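Local coordinates for protein DyP (Bjerkandera adusta, PDB 3VXJ) that binds heme b and, as a dye-decolorizing peroxidase, probably uses hydrogen peroxide to oxidise dyes and phenols such as 2,6-dimethoxyphenol, at residues G18-Q22 against P63-N68; Q22-F28 against A151-A156; E229-Y233 against F414-F419. One frame throughout, in Å; residues are numbered along the deposited sequence.

Interaction 1. Residues G18-Q22 against P63-N68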
ATOM      1  N   GLY A  18      10.319   3.073   5.434  1.00 15.38           N
ATOM      2  CA  GLY A  18       8.948   3.228   5.919  1.00 15.15           C
ATOM      3  C   GLY A  18       8.939   3.983   7.232  1.00 15.42           C
ATOM      4  O   GLY A  18       9.720   3.674   8.138  1.00 17.19           O
ATOM      5  N   MET A  19       8.049   4.965   7.348  1.00 17.92           N
ATOM      6  CA  MET A  19       7.986   5.794   8.556  1.00 17.83           C
ATOM      7  C   MET A  19       7.607   5.005   9.809  1.00 18.62           C
ATOM      8  O   MET A  19       8.144   5.266  10.890  1.00 18.82           O
ATOM      9  CB  MET A  19       7.037   6.975   8.360  1.00 16.26           C
ATOM     10  CG  MET A  19       7.554   8.024   7.390  1.00 16.60           C
ATOM     11  SD  MET A  19       6.458   9.437   7.303  1.00 15.63           S
ATOM     12  CE  MET A  19       7.365  10.481   6.167  1.00 15.27           C
ATOM     13  N   LYS A  20       6.702   4.037   9.661  1.00 19.02           N
ATOM     14  CA  LYS A  20       6.247   3.188  10.783  1.00 19.62           C
ATOM     15  C   LYS A  20       5.818   4.003  12.011  1.00 19.15           C
ATOM     16  O   LYS A  20       5.989   3.572  13.152  1.00 19.65           O
ATOM     17  CB  LYS A  20       7.315   2.160  11.180  1.00 21.27           C
ATOM     18  CG  LYS A  20       7.725   1.202  10.075  1.00 22.52           C
ATOM     19  CD  LYS A  20       8.617   0.098  10.620  1.00 26.44           C
ATOM     20  CE  LYS A  20       9.291  -0.677   9.497  1.00 28.49           C
ATOM     21  NZ  LYS A  20       8.309  -1.286   8.554  1.00 30.00           N
ATOM     22  N   LYS A  21       5.261   5.181  11.767  1.00 17.85           N
ATOM     23  CA  LYS A  21       4.765   6.025  12.841  1.00 17.46           C
ATOM     24  C   LYS A  21       3.297   5.735  13.128  1.00 16.80           C
ATOM     25  O   LYS A  21       2.546   5.353  12.226  1.00 16.90           O
ATOM     26  CB  LYS A  21       4.962   7.504  12.494  1.00 17.13           C
ATOM     27  CG  LYS A  21       6.405   7.983  12.593  1.00 18.26           C
ATOM     28  CD  LYS A  21       6.903   8.044  14.031  1.00 20.33           C
ATOM     29  CE  LYS A  21       7.938   9.138  14.184  1.00 22.66           C
ATOM     30  NZ  LYS A  21       8.521   9.179  15.548  1.00 24.19           N
ATOM     31  N   GLN A  22       2.899   5.922  14.384  1.00 16.42           N
ATOM     32  CA  GLN A  22       1.522   5.657  14.814  1.00 15.86           C
ATOM     33  C   GLN A  22       0.477   6.551  14.137  1.00 14.12           C
ATOM     34  O   GLN A  22      -0.672   6.143  13.971  1.00 13.35           O
ATOM     35  CB  GLN A  22       1.413   5.780  16.337  1.00 17.16           C
ATOM     36  CG  GLN A  22       2.039   4.617  17.121  1.00 21.13           C
ATOM     37  CD  GLN A  22       1.103   3.430  17.259  1.00 26.00           C
ATOM     38  OE1 GLN A  22      -0.030   3.566  17.728  1.00 27.94           O
ATOM     39  NE2 GLN A  22       1.573   2.254  16.851  1.00 28.67           N
ATOM     40  N   PRO A  63      13.831  13.053  14.738  1.00 31.50           N
ATOM     41  CA  PRO A  63      12.898  14.143  15.011  1.00 31.51           C
ATOM     42  C   PRO A  63      11.544  13.630  15.500  1.00 29.18           C
ATOM     43  O   PRO A  63      11.244  12.436  15.382  1.00 27.70           O
ATOM     44  CB  PRO A  63      12.754  14.830  13.651  1.00 31.08           C
ATOM     45  CG  PRO A  63      13.064  13.770  12.658  1.00 29.67           C
ATOM     46  CD  PRO A  63      14.102  12.908  13.295  1.00 29.82           C
ATOM     47  N   LEU A  64      10.735  14.536  16.041  1.00 29.34           N
ATOM     48  CA  LEU A  64       9.405  14.198  16.527  1.00 27.98           C
ATOM     49  C   LEU A  64       8.476  13.804  15.382  1.00 24.32           C
ATOM     50  O   LEU A  64       7.554  13.015  15.567  1.00 24.71           O
ATOM     51  CB  LEU A  64       8.816  15.373  17.302  1.00 30.93           C
ATOM     52  CG  LEU A  64       7.506  15.118  18.047  1.00 32.07           C
ATOM     53  CD1 LEU A  64       7.668  14.022  19.098  1.00 37.07           C
ATOM     54  CD2 LEU A  64       7.037  16.405  18.693  1.00 37.54           C
ATOM     55  N   ALA A  65       8.726  14.363  14.204  1.00 21.68           N
ATOM     56  CA  ALA A  65       7.989  13.983  13.010  1.00 19.19           C
ATOM     57  C   ALA A  65       8.919  13.782  11.827  1.00 17.58           C
ATOM     58  O   ALA A  65       9.942  14.453  11.694  1.00 19.25           O
ATOM     59  CB  ALA A  65       6.910  15.012  12.689  1.00 21.47           C
ATOM     60  N   PHE A  66       8.542  12.840  10.968  1.00 13.37           N
ATOM     61  CA  PHE A  66       9.220  12.606   9.708  1.00 12.39           C
ATOM     62  C   PHE A  66       8.396  13.284   8.631  1.00 10.90           C
ATOM     63  O   PHE A  66       7.162  13.224   8.659  1.00 10.86           O
ATOM     64  CB  PHE A  66       9.287  11.106   9.392  1.00 12.62           C
ATOM     65  CG  PHE A  66       9.909  10.262  10.479  1.00 13.06           C
ATOM     66  CD1 PHE A  66      10.940  10.754  11.282  1.00 13.95           C
ATOM     67  CD2 PHE A  66       9.476   8.951  10.681  1.00 15.38           C
ATOM     68  CE1 PHE A  66      11.518   9.959  12.274  1.00 16.34           C
ATOM     69  CE2 PHE A  66      10.052   8.147  11.673  1.00 16.40           C
ATOM     70  CZ  PHE A  66      11.076   8.656  12.470  1.00 16.65           C
ATOM     71  N   VAL A  67       9.061  13.909   7.665  1.00 10.14           N
ATOM     72  CA  VAL A  67       8.343  14.486   6.523  1.00  9.71           C
ATOM     73  C   VAL A  67       8.962  14.042   5.205  1.00  9.05           C
ATOM     74  O   VAL A  67      10.177  14.076   5.029  1.00  8.66           O
ATOM     75  CB  VAL A  67       8.275  16.040   6.571  1.00  9.31           C
ATOM     76  CG1 VAL A  67       7.321  16.563   5.479  1.00  9.89           C
ATOM     77  CG2 VAL A  67       7.829  16.521   7.954  1.00  9.61           C
ATOM     78  N   ASN A  68       8.104  13.578   4.297  1.00  8.42           N
ATOM     79  CA  ASN A  68       8.479  13.309   2.917  1.00  8.23           C
ATOM     80  C   ASN A  68       7.571  14.117   1.987  1.00  7.90           C
ATOM     81  O   ASN A  68       6.531  14.631   2.410  1.00  8.21           O
ATOM     82  CB  ASN A  68       8.387  11.813   2.601  1.00  8.72           C
ATOM     83  CG  ASN A  68       9.594  10.995   3.104  1.00  8.58           C
ATOM     84  OD1 ASN A  68       9.656   9.795   2.842  1.00  9.98           O
ATOM     85  ND2 ASN A  68      10.537  11.622   3.839  1.00  8.90           N
TER
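The aromatic ring of Phe-66 carries Lys-21 over one face, while Met-19 O and Pro-63 CG lie at its edge, in the ring plane. On the face, Lys-21 CE stands 3.7 Å from the centroid of the Phe-66 ring and 24° off its normal, a CH-pi contact displaced toward the rim, where CE comes within 3.4 Å of Phe-66 CE2. The ammonium lies farther out: Lys-21 NZ is 4.5 Å from the same centroid, an off-centre cation-pi pair. A bend at chi2 (-70°) lays the lysine chain across the ring, which it crosses at about a right angle. At the edge, Met-19 O is 3.5 Å from Phe-66 CE2. The extended Met-19 side chain slides past the phenylalanine, and its CE meets Phe-66 CB at 3.8 Å and Asn-68 CG at 3.8 Å. An alanine in place of Lys-21 would lack both the CH-pi and the cation-pi partner, and would probably cost Phe-66 the apolar and cationic cover that 18-22 lays over that face. No hydrogen bond joins 18-22 directly to 63-68, but Asp-14 bridges them, bonding to Met-19 N and Asn-68 OD1. The connection from helix 13-16 to strand 23-31 is thus packed on strand 65-71, an outermost strand of its sheet; strand 119-125 pairs beside it, and Leu-55 of helix 52-55 also touches Phe-66.

Interaction 2. Residues Q22-F28 against A151-A156; sequences QKERFVF and ALSGSA
Lys-23 to Val-27 pair with Ala-151 to Ser-155 as antiparallel neighbours in the first of the two ferredoxin-like sheets of the DyP fold, where 23-31 is an inner strand and 146-155 an outermost one. The short strand axes approach to 4.6 Å with N-to-C directions at 169°. Backbone bonds set the register. Glu-24 with Gly-154 and Phe-26 with Leu-152 are hydrogen-bonded pairs, each joined in both directions; the shortest link is Gly-154 N to Glu-24 O, 2.7 Å and almost straight. Between them fall the non-hydrogen-bonded pairs Lys-23 with Ser-155, Arg-25 with Ser-153 and Val-27 with Ala-151. Ala-156 N to Gln-22 O, 2.8 Å, continues the pairing beyond the strand ends.

Side-chain packing differs between the two faces. On the side of Phe-26 and Leu-152, both side chains touch Leu-355 of strand 353-360 in the second sheet; the carbonyl Leu-152 O lies at the edge of the Phe-26 ring, 3.5 Å from its CD2, and Leu-152 CD1 meets Phe-28 CE2 at 3.9 Å. On the side of Lys-23 and Arg-25, helix 128-142 covers the sheet, and Lys-23 CD rests 3.7 Å from Ser-155 CB.

Polar side chains meet on this helix-covered side. Arg-25 forms a salt bridge through NH1 to Asp-132, while a bend at chi3 (-67°) turns its NE back across the strands, where it donates to Ser-153 OG at 2.8 Å with an N-H...O angle of 154°.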
ATOM      1  N   GLN A  22       2.899   5.922  14.384  1.00 16.42           N
ATOM      2  CA  GLN A  22       1.522   5.657  14.814  1.00 15.86           C
ATOM      3  C   GLN A  22       0.477   6.551  14.137  1.00 14.12           C
ATOM      4  O   GLN A  22      -0.672   6.143  13.971  1.00 13.35           O
ATOM      5  CB  GLN A  22       1.413   5.780  16.337  1.00 17.16           C
ATOM      6  CG  GLN A  22       2.039   4.617  17.121  1.00 21.13           C
ATOM      7  CD  GLN A  22       1.103   3.430  17.259  1.00 26.00           C
ATOM      8  OE1 GLN A  22      -0.030   3.566  17.728  1.00 27.94           O
ATOM      9  NE2 GLN A  22       1.573   2.254  16.851  1.00 28.67           N
ATOM     10  N   LYS A  23       0.873   7.769  13.764  1.00 11.83           N
ATOM     11  CA  LYS A  23      -0.029   8.720  13.114  1.00 11.36           C
ATOM     12  C   LYS A  23       0.606   9.192  11.820  1.00 10.35           C
ATOM     13  O   LYS A  23       1.823   9.322  11.734  1.00 10.46           O
ATOM     14  CB  LYS A  23      -0.292   9.937  14.008  1.00 11.85           C
ATOM     15  CG  LYS A  23      -0.622   9.639  15.475  1.00 12.01           C
ATOM     16  CD  LYS A  23      -1.944   8.900  15.628  1.00 12.85           C
ATOM     17  CE  LYS A  23      -2.282   8.729  17.096  1.00 14.29           C
ATOM     18  NZ  LYS A  23      -3.560   7.987  17.322  1.00 17.09           N
ATOM     19  N   GLU A  24      -0.205   9.447  10.803  1.00  9.51           N
ATOM     20  CA  GLU A  24       0.343  10.015   9.578  1.00  9.48           C
ATOM     21  C   GLU A  24      -0.680  10.936   8.944  1.00  9.27           C
ATOM     22  O   GLU A  24      -1.886  10.660   9.014  1.00 10.86           O
ATOM     23  CB  GLU A  24       0.750   8.906   8.602  1.00  9.62           C
ATOM     24  CG  GLU A  24       1.572   9.367   7.407  1.00 11.09           C
ATOM     25  CD  GLU A  24       1.966   8.225   6.494  1.00 12.28           C
ATOM     26  OE1 GLU A  24       1.542   7.072   6.728  1.00 15.44           O
ATOM     27  OE2 GLU A  24       2.693   8.483   5.516  1.00 10.36           O
ATOM     28  N   ARG A  25      -0.203  12.027   8.346  1.00  9.01           N
ATOM     29  CA  ARG A  25      -1.067  12.965   7.635  1.00  9.33           C
ATOM     30  C   ARG A  25      -0.527  13.206   6.238  1.00  8.95           C
ATOM     31  O   ARG A  25       0.681  13.385   6.034  1.00  9.40           O
ATOM     32  CB  ARG A  25      -1.159  14.292   8.383  1.00  9.14           C
ATOM     33  CG  ARG A  25      -2.109  15.304   7.728  1.00  9.84           C
ATOM     34  CD  ARG A  25      -2.346  16.505   8.621  1.00  9.88           C
ATOM     35  NE  ARG A  25      -3.077  16.126   9.822  1.00 10.87           N
ATOM     36  CZ  ARG A  25      -3.200  16.893  10.899  1.00 11.50           C
ATOM     37  NH1 ARG A  25      -2.633  18.093  10.933  1.00 12.20           N
ATOM     38  NH2 ARG A  25      -3.887  16.451  11.946  1.00 13.12           N
ATOM     39  N   PHE A  26      -1.437  13.192   5.274  1.00  8.65           N
ATOM     40  CA  PHE A  26      -1.111  13.477   3.890  1.00  8.69           C
ATOM     41  C   PHE A  26      -1.714  14.841   3.578  1.00  8.41           C
ATOM     42  O   PHE A  26      -2.939  15.007   3.602  1.00  9.27           O
ATOM     43  CB  PHE A  26      -1.702  12.402   2.983  1.00  8.79           C
ATOM     44  CG  PHE A  26      -1.162  11.013   3.244  1.00  8.97           C
ATOM     45  CD1 PHE A  26      -0.125  10.514   2.468  1.00  9.63           C
ATOM     46  CD2 PHE A  26      -1.673  10.223   4.280  1.00  9.24           C
ATOM     47  CE1 PHE A  26       0.392   9.239   2.705  1.00 10.08           C
ATOM     48  CE2 PHE A  26      -1.157   8.946   4.526  1.00  8.20           C
ATOM     49  CZ  PHE A  26      -0.128   8.459   3.741  1.00  9.33           C
ATOM     50  N   VAL A  27      -0.849  15.829   3.363  1.00  8.56           N
ATOM     51  CA  VAL A  27      -1.287  17.198   3.087  1.00  8.75           C
ATOM     52  C   VAL A  27      -1.151  17.429   1.588  1.00  8.64           C
ATOM     53  O   VAL A  27      -0.036  17.570   1.060  1.00  9.43           O
ATOM     54  CB  VAL A  27      -0.459  18.251   3.869  1.00  8.56           C
ATOM     55  CG1 VAL A  27      -0.979  19.646   3.576  1.00 10.65           C
ATOM     56  CG2 VAL A  27      -0.496  17.982   5.381  1.00 10.88           C
ATOM     57  N   PHE A  28      -2.286  17.422   0.904  1.00  9.11           N
ATOM     58  CA  PHE A  28      -2.332  17.604  -0.542  1.00  8.96           C
ATOM     59  C   PHE A  28      -2.421  19.085  -0.853  1.00  9.44           C
ATOM     60  O   PHE A  28      -3.192  19.802  -0.224  1.00 10.36           O
ATOM     61  CB  PHE A  28      -3.512  16.833  -1.151  1.00  9.24           C
ATOM     62  CG  PHE A  28      -3.452  15.350  -0.892  1.00  9.08           C
ATOM     63  CD1 PHE A  28      -2.707  14.515  -1.720  1.00  8.59           C
ATOM     64  CD2 PHE A  28      -4.087  14.798   0.219  1.00 10.13           C
ATOM     65  CE1 PHE A  28      -2.630  13.148  -1.466  1.00  9.85           C
ATOM     66  CE2 PHE A  28      -4.008  13.441   0.479  1.00 10.32           C
ATOM     67  CZ  PHE A  28      -3.283  12.613  -0.354  1.00  9.12           C
ATOM     68  N   ALA A 151      -6.365  17.444   3.606  1.00 12.34           N
ATOM     69  CA  ALA A 151      -5.494  16.657   4.464  1.00 12.01           C
ATOM     70  C   ALA A 151      -6.224  15.374   4.824  1.00 12.19           C
ATOM     71  O   ALA A 151      -7.381  15.416   5.249  1.00 13.77           O
ATOM     72  CB  ALA A 151      -5.122  17.434   5.703  1.00 12.44           C
ATOM     73  N   LEU A 152      -5.557  14.238   4.640  1.00 10.71           N
ATOM     74  CA  LEU A 152      -6.096  12.955   5.067  1.00 10.76           C
ATOM     75  C   LEU A 152      -5.192  12.420   6.152  1.00 10.24           C
ATOM     76  O   LEU A 152      -3.979  12.301   5.945  1.00 10.96           O
ATOM     77  CB  LEU A 152      -6.191  11.970   3.894  1.00 10.42           C
ATOM     78  CG  LEU A 152      -7.160  12.302   2.750  1.00 10.84           C
ATOM     79  CD1 LEU A 152      -7.075  11.266   1.643  1.00 11.49           C
ATOM     80  CD2 LEU A 152      -8.605  12.446   3.234  1.00 12.26           C
ATOM     81  N   SER A 153      -5.777  12.108   7.303  1.00 10.56           N
ATOM     82  CA  SER A 153      -5.003  11.673   8.456  1.00 10.89           C
ATOM     83  C   SER A 153      -5.376  10.263   8.864  1.00 10.99           C
ATOM     84  O   SER A 153      -6.557   9.887   8.859  1.00 11.87           O
ATOM     85  CB  SER A 153      -5.194  12.621   9.637  1.00 11.07           C
ATOM     86  OG  SER A 153      -4.819  13.941   9.291  1.00 12.29           O
ATOM     87  N   GLY A 154      -4.357   9.486   9.200  1.00 10.74           N
ATOM     88  CA  GLY A 154      -4.545   8.124   9.662  1.00 10.55           C
ATOM     89  C   GLY A 154      -3.883   7.858  10.999  1.00 10.63           C
ATOM     90  O   GLY A 154      -3.121   8.686  11.534  1.00 10.09           O
ATOM     91  N   SER A 155      -4.196   6.692  11.554  1.00 11.24           N
ATOM     92  CA  SER A 155      -3.672   6.268  12.837  1.00 12.46           C
ATOM     93  C   SER A 155      -3.667   4.753  12.913  1.00 12.32           C
ATOM     94  O   SER A 155      -4.622   4.093  12.465  1.00 11.94           O
ATOM     95  CB  SER A 155      -4.515   6.841  13.978  1.00 13.55           C
ATOM     96  OG  SER A 155      -5.895   6.590  13.775  1.00 17.36           O
ATOM     97  N   ALA A 156      -2.587   4.212  13.465  1.00 12.17           N
ATOM     98  CA  ALA A 156      -2.543   2.812  13.854  1.00 12.33           C
ATOM     99  C   ALA A 156      -3.683   2.508  14.816  1.00 12.73           C
ATOM    100  O   ALA A 156      -4.125   3.363  15.592  1.00 12.99           O
ATOM    101  CB  ALA A 156      -1.205   2.458  14.480  1.00 13.33           C
TER

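Interaction 3. Residues E229-Y233 against F414-F419; sequences EFNAY and FTVPLF
An aromatic cluster of Phe-230, Tyr-233 and Phe-419 joins helix 227-236 to the loop that leads from strand 413-415 into strand 420-430. At its centre, the Phe-419 ring is held between backbone atoms. Over one face sits Phe-230 CA, 3.8 Å from the Phe-419 centroid and 11° off the normal, a CH-pi contact; over the opposite face, Pro-417 O lies 3.3 Å above the ring plane, close to its centre. Phe-230 adds an offset edge-to-face pair: its edge is turned toward the face of Phe-419, with planes at 86° and Phe-230 CD1 3.8 Å from Phe-419 CD2. Its own ring also stacks on Phe-167.

The far rim of Phe-419 points at Tyr-233, whose CB lies 3.5 Å from Phe-419 CZ; these two rings meet obliquely, neither stacked nor edge-to-face. With CG trans to the backbone N (chi1 -178°), the tyrosine reaches away from the helix along the incoming chain, touching one residue after another. Tyr-233 CE1 is 3.5 Å from Pro-417 CD. At the phenol end, Tyr-233 OH comes within 3.6 Å of Val-416 CG2 and also lies at the edge of the Phe-414 ring, in its plane and 3.6 Å from Phe-414 CD1.

Glu-229 CB packs near CE1 and CD1 of Phe-419, while the carboxylate turns aside to Thr-348.

No hydrogen bond crosses between 229-233 and 414-419. The fit therefore rests on ring shape, C-H groups meeting pi faces, and apolar surface. The perpendicular planes of Phe-230 and Phe-419 bring C-H edge against pi face, an arrangement consistent with a weak, partly electrostatic attraction between ring hydrogens and pi cloud. The position of Phe-419 is thus set by contacts on both its faces and at its CZ end.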
ATOM      1  N   GLU A 229     -19.928  -5.007   7.169  1.00 10.91           N
ATOM      2  CA  GLU A 229     -20.353  -5.786   6.009  1.00 11.03           C
ATOM      3  C   GLU A 229     -19.426  -6.984   5.766  1.00 10.64           C
ATOM      4  O   GLU A 229     -19.891  -8.088   5.510  1.00 11.08           O
ATOM      5  CB  GLU A 229     -20.429  -4.895   4.766  1.00 11.31           C
ATOM      6  CG  GLU A 229     -21.550  -3.847   4.796  1.00 12.38           C
ATOM      7  CD  GLU A 229     -21.186  -2.548   5.527  1.00 12.87           C
ATOM      8  OE1 GLU A 229     -20.118  -2.438   6.181  1.00 12.04           O
ATOM      9  OE2 GLU A 229     -22.002  -1.605   5.451  1.00 13.61           O
ATOM     10  N   PHE A 230     -18.117  -6.756   5.849  1.00 10.03           N
ATOM     11  CA  PHE A 230     -17.132  -7.830   5.732  1.00  9.84           C
ATOM     12  C   PHE A 230     -17.368  -8.904   6.792  1.00 10.39           C
ATOM     13  O   PHE A 230     -17.429 -10.101   6.490  1.00 10.34           O
ATOM     14  CB  PHE A 230     -15.727  -7.230   5.855  1.00  9.59           C
ATOM     15  CG  PHE A 230     -14.625  -8.251   5.943  1.00  8.71           C
ATOM     16  CD1 PHE A 230     -14.133  -8.869   4.799  1.00 11.91           C
ATOM     17  CD2 PHE A 230     -14.069  -8.584   7.172  1.00 10.92           C
ATOM     18  CE1 PHE A 230     -13.098  -9.807   4.888  1.00 12.22           C
ATOM     19  CE2 PHE A 230     -13.037  -9.512   7.266  1.00 11.44           C
ATOM     20  CZ  PHE A 230     -12.564 -10.136   6.125  1.00 11.98           C
ATOM     21  N   ASN A 231     -17.497  -8.468   8.043  1.00 10.98           N
ATOM     22  CA  ASN A 231     -17.719  -9.382   9.156  1.00 12.24           C
ATOM     23  C   ASN A 231     -18.995 -10.200   8.945  1.00 12.33           C
ATOM     24  O   ASN A 231     -18.986 -11.429   9.069  1.00 12.21           O
ATOM     25  CB  ASN A 231     -17.809  -8.588  10.463  1.00 13.14           C
ATOM     26  CG  ASN A 231     -17.922  -9.477  11.686  1.00 14.85           C
ATOM     27  OD1 ASN A 231     -16.979 -10.189  12.033  1.00 18.49           O
ATOM     28  ND2 ASN A 231     -19.071  -9.424  12.357  1.00 17.35           N
ATOM     29  N   ALA A 232     -20.090  -9.526   8.604  1.00 11.90           N
ATOM     30  CA  ALA A 232     -21.364 -10.202   8.367  1.00 11.90           C
ATOM     31  C   ALA A 232     -21.274 -11.194   7.215  1.00 11.68           C
ATOM     32  O   ALA A 232     -21.841 -12.287   7.301  1.00 11.96           O
ATOM     33  CB  ALA A 232     -22.469  -9.180   8.123  1.00 12.10           C
ATOM     34  N   TYR A 233     -20.555 -10.825   6.152  1.00 11.25           N
ATOM     35  CA  TYR A 233     -20.357 -11.721   5.019  1.00 11.42           C
ATOM     36  C   TYR A 233     -19.628 -12.998   5.433  1.00 11.46           C
ATOM     37  O   TYR A 233     -20.005 -14.089   5.012  1.00 11.33           O
ATOM     38  CB  TYR A 233     -19.594 -11.034   3.877  1.00 11.30           C
ATOM     39  CG  TYR A 233     -19.418 -11.945   2.684  1.00 12.39           C
ATOM     40  CD1 TYR A 233     -20.434 -12.098   1.742  1.00 13.76           C
ATOM     41  CD2 TYR A 233     -18.246 -12.681   2.511  1.00 13.01           C
ATOM     42  CE1 TYR A 233     -20.278 -12.956   0.648  1.00 14.03           C
ATOM     43  CE2 TYR A 233     -18.086 -13.537   1.428  1.00 14.13           C
ATOM     44  CZ  TYR A 233     -19.099 -13.670   0.501  1.00 14.40           C
ATOM     45  OH  TYR A 233     -18.928 -14.522  -0.568  1.00 16.02           O
ATOM     46  N   PHE A 414     -17.624 -18.103  -4.725  1.00 13.48           N
ATOM     47  CA  PHE A 414     -18.168 -17.090  -3.844  1.00 13.83           C
ATOM     48  C   PHE A 414     -18.257 -15.791  -4.642  1.00 13.86           C
ATOM     49  O   PHE A 414     -17.276 -15.382  -5.270  1.00 13.87           O
ATOM     50  CB  PHE A 414     -17.254 -16.909  -2.619  1.00 13.47           C
ATOM     51  CG  PHE A 414     -17.238 -18.091  -1.676  1.00 12.98           C
ATOM     52  CD1 PHE A 414     -17.805 -17.989  -0.407  1.00 15.47           C
ATOM     53  CD2 PHE A 414     -16.632 -19.295  -2.044  1.00 12.90           C
ATOM     54  CE1 PHE A 414     -17.785 -19.066   0.475  1.00 16.60           C
ATOM     55  CE2 PHE A 414     -16.622 -20.389  -1.170  1.00 13.94           C
ATOM     56  CZ  PHE A 414     -17.196 -20.268   0.091  1.00 14.87           C
ATOM     57  N   THR A 415     -19.426 -15.159  -4.638  1.00 14.30           N
ATOM     58  CA  THR A 415     -19.568 -13.829  -5.227  1.00 14.54           C
ATOM     59  C   THR A 415     -19.567 -12.828  -4.077  1.00 14.13           C
ATOM     60  O   THR A 415     -20.475 -12.793  -3.247  1.00 15.01           O
ATOM     61  CB  THR A 415     -20.816 -13.714  -6.124  1.00 15.57           C
ATOM     62  OG1 THR A 415     -20.705 -14.650  -7.206  1.00 18.23           O
ATOM     63  CG2 THR A 415     -20.937 -12.306  -6.708  1.00 16.58           C
ATOM     64  N   VAL A 416     -18.513 -12.027  -4.028  1.00 12.08           N
ATOM     65  CA  VAL A 416     -18.178 -11.272  -2.830  1.00 12.18           C
ATOM     66  C   VAL A 416     -18.535  -9.796  -3.036  1.00 12.11           C
ATOM     67  O   VAL A 416     -18.067  -9.177  -3.991  1.00 12.31           O
ATOM     68  CB  VAL A 416     -16.675 -11.445  -2.504  1.00 11.49           C
ATOM     69  CG1 VAL A 416     -16.315 -10.726  -1.213  1.00 12.15           C
ATOM     70  CG2 VAL A 416     -16.313 -12.931  -2.403  1.00 12.32           C
ATOM     71  N   PRO A 417     -19.377  -9.224  -2.153  1.00 12.63           N
ATOM     72  CA  PRO A 417     -19.613  -7.777  -2.235  1.00 12.82           C
ATOM     73  C   PRO A 417     -18.296  -7.015  -2.097  1.00 12.28           C
ATOM     74  O   PRO A 417     -17.388  -7.481  -1.406  1.00 12.26           O
ATOM     75  CB  PRO A 417     -20.489  -7.492  -1.009  1.00 13.70           C
ATOM     76  CG  PRO A 417     -21.124  -8.785  -0.668  1.00 13.96           C
ATOM     77  CD  PRO A 417     -20.112  -9.837  -1.033  1.00 12.38           C
ATOM     78  N   LEU A 418     -18.190  -5.850  -2.731  1.00 12.43           N
ATOM     79  CA  LEU A 418     -16.987  -5.036  -2.577  1.00 12.17           C
ATOM     80  C   LEU A 418     -16.987  -4.363  -1.204  1.00 12.17           C
ATOM     81  O   LEU A 418     -17.915  -3.625  -0.864  1.00 13.62           O
ATOM     82  CB  LEU A 418     -16.878  -4.001  -3.701  1.00 13.07           C
ATOM     83  CG  LEU A 418     -15.565  -3.207  -3.818  1.00 12.63           C
ATOM     84  CD1 LEU A 418     -14.316  -4.078  -3.977  1.00 13.51           C
ATOM     85  CD2 LEU A 418     -15.652  -2.192  -4.963  1.00 15.25           C
ATOM     86  N   PHE A 419     -15.954  -4.638  -0.410  1.00 11.05           N
ATOM     87  CA  PHE A 419     -15.833  -4.071   0.934  1.00 10.58           C
ATOM     88  C   PHE A 419     -14.792  -2.953   1.011  1.00  9.89           C
ATOM     89  O   PHE A 419     -14.573  -2.370   2.084  1.00 10.16           O
ATOM     90  CB  PHE A 419     -15.466  -5.154   1.950  1.00 10.99           C
ATOM     91  CG  PHE A 419     -16.393  -6.329   1.963  1.00 11.95           C
ATOM     92  CD1 PHE A 419     -17.734  -6.171   2.294  1.00 13.00           C
ATOM     93  CD2 PHE A 419     -15.916  -7.597   1.678  1.00 11.89           C
ATOM     94  CE1 PHE A 419     -18.600  -7.271   2.316  1.00 13.97           C
ATOM     95  CE2 PHE A 419     -16.774  -8.707   1.697  1.00 13.39           C
ATOM     96  CZ  PHE A 419     -18.109  -8.537   2.014  1.00 13.01           C
TER

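How the interactions relate
Interactions 1 and 2 are neighbours, with centres 11 Å apart: they share Gln-22, and Met-19 SD packs 4.3 Å from Glu-24 OE2. Their segments alternate along the chain and reach the same four-stranded sheet, where 65-71 and 146-155 are the outermost strands. Interaction 3 comes later in the chain, its centre about 34 Å from that of interaction 1 and 27 Å from that of interaction 2, and touches neither. It lies closer to the heme than interaction 2: the side chain of Phe-419 is about 8 Å from the cofactor, against about 13 Å for that of Phe-26. The side chain of Phe-230 is also about 9 Å from that of the axial ligand His-308.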